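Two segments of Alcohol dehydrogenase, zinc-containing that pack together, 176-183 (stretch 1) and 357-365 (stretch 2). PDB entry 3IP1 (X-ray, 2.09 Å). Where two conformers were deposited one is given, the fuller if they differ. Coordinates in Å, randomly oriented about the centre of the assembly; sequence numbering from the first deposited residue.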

# COMPACT_ATOMS: atom_id res chain seq x y z
N ARG A 176 15.22 5.45 27.11
CA ARG A 176 14.45 5.73 28.35
C ARG A 176 13.37 4.69 28.63
O ARG A 176 13.16 4.26 29.77
CB ARG A 176 13.77 7.10 28.26
CG ARG A 176 14.65 8.28 28.60
CD ARG A 176 14.45 8.72 30.05
NE ARG A 176 13.04 8.95 30.37
CZ ARG A 176 12.63 9.52 31.49
NH1 ARG A 176 11.33 9.70 31.72
NH2 ARG A 176 13.52 9.91 32.39
N GLU A 177 12.65 4.32 27.58
CA GLU A 177 11.57 3.32 27.71
C GLU A 177 12.02 1.98 28.33
O GLU A 177 11.18 1.21 28.81
CB GLU A 177 10.95 3.02 26.35
CG GLU A 177 10.07 4.12 25.74
CD GLU A 177 9.82 3.83 24.25
OE1 GLU A 177 8.67 3.48 23.89
OE2 GLU A 177 10.79 3.91 23.47
N LEU A 178 13.31 1.68 28.29
CA LEU A 178 13.79 0.41 28.84
C LEU A 178 14.05 0.49 30.35
O LEU A 178 14.27 -0.52 31.00
CB LEU A 178 15.06 -0.08 28.11
CG LEU A 178 15.04 -0.24 26.58
CD1 LEU A 178 16.34 -0.87 26.10
CD2 LEU A 178 13.85 -1.07 26.08
N GLU A 179 14.04 1.70 30.89
CA GLU A 179 14.32 1.86 32.32
C GLU A 179 13.24 1.18 33.16
O GLU A 179 12.06 1.42 32.97
CB GLU A 179 14.47 3.33 32.69
CG GLU A 179 15.83 3.90 32.30
CD GLU A 179 15.87 5.42 32.38
OE1 GLU A 179 14.84 6.01 32.73
OE2 GLU A 179 16.93 6.02 32.08
N GLY A 180 13.65 0.31 34.07
CA GLY A 180 12.70 -0.36 34.96
C GLY A 180 12.12 -1.61 34.33
O GLY A 180 11.40 -2.36 35.00
N VAL A 181 12.42 -1.82 33.05
CA VAL A 181 12.13 -3.08 32.39
C VAL A 181 13.41 -3.91 32.38
O VAL A 181 13.41 -5.09 32.66
CB VAL A 181 11.64 -2.84 30.94
CG1 VAL A 181 11.27 -4.17 30.28
CG2 VAL A 181 10.47 -1.87 30.91
N TYR A 182 14.52 -3.25 32.02
CA TYR A 182 15.83 -3.86 31.96
C TYR A 182 16.68 -3.17 33.02
O TYR A 182 16.87 -1.96 32.97
CB TYR A 182 16.45 -3.66 30.58
CG TYR A 182 15.77 -4.41 29.47
CD1 TYR A 182 14.64 -3.89 28.84
CD2 TYR A 182 16.25 -5.65 29.05
CE1 TYR A 182 14.00 -4.58 27.83
CE2 TYR A 182 15.63 -6.36 28.03
CZ TYR A 182 14.50 -5.82 27.43
OH TYR A 182 13.88 -6.52 26.42
N GLU A 183 17.17 -3.95 33.97
CA GLU A 183 17.91 -3.44 35.13
C GLU A 183 19.39 -3.29 34.86
O GLU A 183 20.01 -4.21 34.30
CB GLU A 183 17.73 -4.40 36.30
CG GLU A 183 16.30 -4.60 36.69
CD GLU A 183 15.77 -3.45 37.51
OE1 GLU A 183 14.89 -2.70 37.00
OE2 GLU A 183 16.25 -3.29 38.66
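Stretch 2 (357-365) MASGMDMTK

Residues 357-365 of the zinc-containing alcohol dehydrogenase lie against 176-183, burying 349 Å² over both sides; the two stretches run in broadly the same direction, and the nearest pair of CA atoms, Leu-178 and Ala-358, is 5.1 Å apart. Stretch 2 opens with the last two residues of a helix that begins earlier in the chain, Met-357 and Ala-358, leaves helical angles at Ser-359, passes through Gly-360 at a positive phi of 130° and runs extended through Met-361 and Asp-362; Thr-364 and Lys-365 lie in a 3-10 segment. Stretch 1 opens with a 3-10 segment, 176-178, and Arg-176 makes no contact. Glu-177 directs its CB toward stretch 2, where it meets Ala-358: CB to CB is 3.8 Å, and Glu-177 O lies 3.5 Å from Ala-358 CB. Leu-178 starts sideways, but its m,t rotamer brings CD2 to 3.6 Å from Ala-358 N and into apolar contacts with Ala-358 CB (3.8 Å) and Met-357 CB (4.0 Å). Glu-179 and Gly-180 stand clear as the chain turns, Leu-178 O accepting from Val-181 N (3.1 Å) and Tyr-182 N (2.9 Å). The turn brings Val-181 CG2 within 3.7 Å of Ala-358 O. Tyr-182 (chi1 -68°) then reaches across to both the helix end and the segment beyond. Its OH makes a weak hydrogen bond to Met-357 O (3.3 Å), although Met-361 O is equally near its OH at 3.3 Å and the proton is not settled between acceptors. Water 1 lies 3.1 Å from Tyr-182 OH and accepts from Met-363 N (2.8 Å), linking the ring to the later backbone. At the ring edge, CE2 of Tyr-182 is 3.5 Å from Asp-362 OD1, an oxygen held by Thr-364 OG1 (2.6 Å) and Thr-364 N (2.9 Å). Glu-183 leads out of reach.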

# COMPACT_ATOMS: atom_id res chain seq x y z
N MSE A 357 11.01 -3.90 22.42
CA MSE A 357 11.81 -4.40 23.53
C MSE A 357 11.23 -3.96 24.87
O MSE A 357 11.14 -4.76 25.79
CB MSE A 357 13.26 -3.93 23.42
CG MSE A 357 14.04 -4.57 22.28
SE MSE A 357 15.86 -3.92 22.35
CE MSE A 357 16.54 -4.92 20.79
N ALA A 358 10.83 -2.69 24.97
CA ALA A 358 10.29 -2.14 26.22
C ALA A 358 9.03 -2.88 26.68
O ALA A 358 8.75 -2.99 27.87
CB ALA A 358 10.03 -0.67 26.10
N SER A 359 8.28 -3.40 25.72
CA SER A 359 7.03 -4.06 26.02
C SER A 359 7.16 -5.57 26.19
O SER A 359 6.14 -6.25 26.30
CB SER A 359 6.00 -3.73 24.95
OG SER A 359 6.35 -4.40 23.76
N GLY A 360 8.38 -6.11 26.21
CA GLY A 360 8.57 -7.55 26.47
C GLY A 360 9.44 -8.37 25.52
O GLY A 360 9.87 -9.47 25.88
N MSE A 361 9.72 -7.87 24.31
CA MSE A 361 10.57 -8.60 23.37
C MSE A 361 12.04 -8.45 23.75
O MSE A 361 12.69 -7.44 23.43
CB MSE A 361 10.33 -8.14 21.93
CG MSE A 361 10.99 -9.03 20.87
SE MSE A 361 10.84 -8.23 19.07
CE MSE A 361 12.23 -6.86 19.25
N ASP A 362 12.56 -9.48 24.41
CA ASP A 362 13.90 -9.47 24.98
C ASP A 362 14.93 -10.19 24.07
O ASP A 362 15.05 -11.42 24.08
CB ASP A 362 13.89 -10.12 26.37
CG ASP A 362 15.26 -10.14 27.03
OD1 ASP A 362 16.18 -9.46 26.53
OD2 ASP A 362 15.41 -10.83 28.06
N MSE A 363 15.71 -9.41 23.34
CA MSE A 363 16.72 -9.98 22.45
C MSE A 363 18.01 -10.38 23.18
O MSE A 363 18.87 -11.02 22.58
CB MSE A 363 17.03 -9.01 21.30
CG MSE A 363 15.89 -8.75 20.36
SE MSE A 363 15.34 -10.37 19.44
CE MSE A 363 17.05 -10.91 18.70
N THR A 364 18.16 -10.00 24.45
CA THR A 364 19.40 -10.27 25.20
C THR A 364 19.65 -11.77 25.36
O THR A 364 20.78 -12.18 25.62
CB THR A 364 19.47 -9.56 26.59
OG1 THR A 364 18.49 -10.11 27.49
CG2 THR A 364 19.25 -8.06 26.45
N LYS A 365 18.60 -12.57 25.15
CA LYS A 365 18.72 -14.02 25.19
C LYS A 365 19.78 -14.56 24.22
O LYS A 365 20.28 -15.66 24.40
CB LYS A 365 17.38 -14.70 24.88
CG LYS A 365 16.24 -14.36 25.85
CD LYS A 365 15.06 -15.28 25.60
CE LYS A 365 14.04 -15.22 26.73
NZ LYS A 365 13.02 -14.16 26.49
O HOH W 1 16.07 -6.76 24.17